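Local atomic coordinates of succinate-semialdehyde dehydrogenase (Streptococcus pyogenes MGAS1882, PDB entry 4OGD), a protein that binds NADP+ and probably uses it to oxidise succinic semialdehyde to succinate, as a member of the aldehyde dehydrogenase family. Residues A[35-39]-A[146-151]. Residues are numbered along the deposited sequence; the frame is centred on the assembly and turned at random.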
loop_
_atom_site.group_PDB
_atom_site.type_symbol
_atom_site.label_atom_id
_atom_site.label_comp_id
_atom_site.label_asym_id
_atom_site.label_seq_id
_atom_site.Cartn_x
_atom_site.Cartn_y
_atom_site.Cartn_z
ATOM N N LEU A 35 -23.330 -2.870 -7.168
ATOM C CA LEU A 35 -23.287 -3.933 -6.171
ATOM C C LEU A 35 -22.512 -3.473 -4.940
ATOM O O LEU A 35 -22.915 -3.750 -3.805
ATOM C CB LEU A 35 -22.702 -5.225 -6.765
ATOM C CG LEU A 35 -22.688 -6.467 -5.868
ATOM C CD1 LEU A 35 -24.103 -6.826 -5.423
ATOM C CD2 LEU A 35 -22.066 -7.641 -6.599
ATOM N N TYR A 36 -21.408 -2.761 -5.160
ATOM C CA TYR A 36 -20.683 -2.153 -4.048
ATOM C C TYR A 36 -21.624 -1.270 -3.222
ATOM O O TYR A 36 -21.652 -1.357 -1.992
ATOM C CB TYR A 36 -19.481 -1.328 -4.545
ATOM C CG TYR A 36 -19.127 -0.248 -3.560
ATOM C CD1 TYR A 36 -18.445 -0.558 -2.392
ATOM C CD2 TYR A 36 -19.514 1.073 -3.773
ATOM C CE1 TYR A 36 -18.138 0.421 -1.460
ATOM C CE2 TYR A 36 -19.218 2.059 -2.838
ATOM C CZ TYR A 36 -18.527 1.722 -1.688
ATOM O OH TYR A 36 -18.220 2.683 -0.744
ATOM N N LYS A 37 -22.391 -0.417 -3.898
ATOM C CA LYS A 37 -23.302 0.495 -3.205
ATOM C C LYS A 37 -24.414 -0.256 -2.464
ATOM O O LYS A 37 -24.790 0.116 -1.348
ATOM C CB LYS A 37 -23.916 1.500 -4.184
ATOM C CG LYS A 37 -22.956 2.561 -4.698
ATOM C CD LYS A 37 -22.594 3.573 -3.609
ATOM C CE LYS A 37 -21.843 4.766 -4.184
ATOM N NZ LYS A 37 -21.568 5.823 -3.140
ATOM N N LYS A 38 -24.944 -1.301 -3.093
ATOM C CA LYS A 38 -25.958 -2.136 -2.456
ATOM C C LYS A 38 -25.452 -2.765 -1.160
ATOM O O LYS A 38 -26.146 -2.776 -0.144
ATOM C CB LYS A 38 -26.450 -3.220 -3.429
ATOM C CG LYS A 38 -27.359 -4.274 -2.790
ATOM C CD LYS A 38 -27.876 -5.246 -3.832
ATOM C CE LYS A 38 -28.711 -6.345 -3.194
ATOM N NZ LYS A 38 -29.341 -7.178 -4.252
ATOM N N TRP A 39 -24.231 -3.285 -1.193
ATOM C CA TRP A 39 -23.662 -3.936 -0.027
ATOM C C TRP A 39 -23.287 -2.933 1.067
ATOM O O TRP A 39 -23.181 -3.298 2.236
ATOM C CB TRP A 39 -22.450 -4.769 -0.435
ATOM C CG TRP A 39 -22.793 -6.056 -1.138
ATOM C CD1 TRP A 39 -24.010 -6.697 -1.163
ATOM C CD2 TRP A 39 -21.901 -6.861 -1.918
ATOM N NE1 TRP A 39 -23.911 -7.858 -1.907
ATOM C CE2 TRP A 39 -22.630 -7.978 -2.381
ATOM C CE3 TRP A 39 -20.550 -6.746 -2.267
ATOM C CZ2 TRP A 39 -22.052 -8.973 -3.178
ATOM C CZ3 TRP A 39 -19.979 -7.732 -3.056
ATOM C CH2 TRP A 39 -20.727 -8.835 -3.501
ATOM N N PHE A 146 -14.510 -10.265 -1.299
ATOM C CA PHE A 146 -15.922 -10.614 -1.343
ATOM C C PHE A 146 -16.535 -10.469 0.048
ATOM O O PHE A 146 -17.630 -9.910 0.206
ATOM C CB PHE A 146 -16.069 -12.041 -1.863
ATOM C CG PHE A 146 -17.492 -12.520 -1.962
ATOM C CD1 PHE A 146 -18.412 -11.858 -2.764
ATOM C CD2 PHE A 146 -17.894 -13.657 -1.274
ATOM C CE1 PHE A 146 -19.720 -12.311 -2.864
ATOM C CE2 PHE A 146 -19.199 -14.118 -1.369
ATOM C CZ PHE A 146 -20.112 -13.440 -2.164
ATOM N N ILE A 147 -15.824 -10.952 1.062
ATOM C CA ILE A 147 -16.299 -10.833 2.437
ATOM C C ILE A 147 -16.516 -9.368 2.884
ATOM O O ILE A 147 -17.572 -9.036 3.424
ATOM C CB ILE A 147 -15.388 -11.601 3.421
ATOM C CG1 ILE A 147 -15.541 -13.113 3.205
ATOM C CG2 ILE A 147 -15.711 -11.228 4.857
ATOM C CD1 ILE A 147 -16.981 -13.614 3.373
ATOM N N VAL A 148 -15.539 -8.492 2.651
ATOM C CA VAL A 148 -15.714 -7.090 3.065
ATOM C C VAL A 148 -16.775 -6.375 2.224
ATOM O O VAL A 148 -17.419 -5.425 2.690
ATOM C CB VAL A 148 -14.394 -6.283 3.079
ATOM C CG1 VAL A 148 -13.994 -5.864 1.679
ATOM C CG2 VAL A 148 -14.552 -5.037 3.954
ATOM N N GLY A 149 -16.982 -6.847 0.997
ATOM C CA GLY A 149 -17.968 -6.239 0.118
ATOM C C GLY A 149 -17.401 -5.389 -1.011
ATOM O O GLY A 149 -18.043 -4.443 -1.450
ATOM N N ASN A 150 -16.194 -5.712 -1.467
ATOM C CA ASN A 150 -15.618 -5.087 -2.661
ATOM C C ASN A 150 -15.845 -6.012 -3.845
ATOM O O ASN A 150 -15.188 -7.062 -3.932
ATOM C CB ASN A 150 -14.096 -4.907 -2.527
ATOM C CG ASN A 150 -13.694 -3.858 -1.508
ATOM O OD1 ASN A 150 -14.418 -2.911 -1.245
ATOM N ND2 ASN A 150 -12.508 -4.024 -0.939
ATOM N N PRO A 151 -16.765 -5.651 -4.761
ATOM C CA PRO A 151 -16.905 -6.452 -5.984
ATOM C C PRO A 151 -15.578 -6.474 -6.750
ATOM O O PRO A 151 -14.786 -5.528 -6.637
ATOM C CB PRO A 151 -17.980 -5.693 -6.784
ATOM C CG PRO A 151 -18.746 -4.898 -5.743
ATOM C CD PRO A 151 -17.655 -4.472 -4.771
HETATM O O HOH W 1 -19.900 -2.753 -0.283
HETATM O O HOH W 2 -20.168 -3.293 2.576
#
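A Schellman motif closing helix 136-148 presents its glycine to the indole of Trp39, near the end of helix 22-41. Gly149, at positive phi (106°), is the C-prime residue, and with no side chain there the CE3 edge of the indole can come up against the turn: Trp39 CE3 lies 3.6 Å from Gly149 CA. Gly149 O meets the indole at its edge, near the ring plane, 3.5 Å from Trp39 CE3. With CG anti to the carbonyl carbon (chi1 -75°), Trp39 swings its indole across to the turn, and one face lies against Leu35 CG, offset toward the rim. Farther along, Trp39 CH2 reaches Phe146 CE1 at 3.7 Å, the ring planes turned 73° apart. Where the chain leaves the turn for strand 152-155 of the largely parallel Rossmann-type sheet, Pro151 packs against helix 22-41: its CD sits 3.6 Å from Tyr36 CB and its CG 3.5 Å from Tyr36 N. No direct hydrogen bond joins the two segments; instead a water bridges Tyr36 O and Gly149 O, at 2.8 Å from each. The Tyr36 hydroxyl is hydrogen-bonded to Glu408 of the second subunit at the dimer interface, while Arg48 makes a cation-pi contact with Trp39.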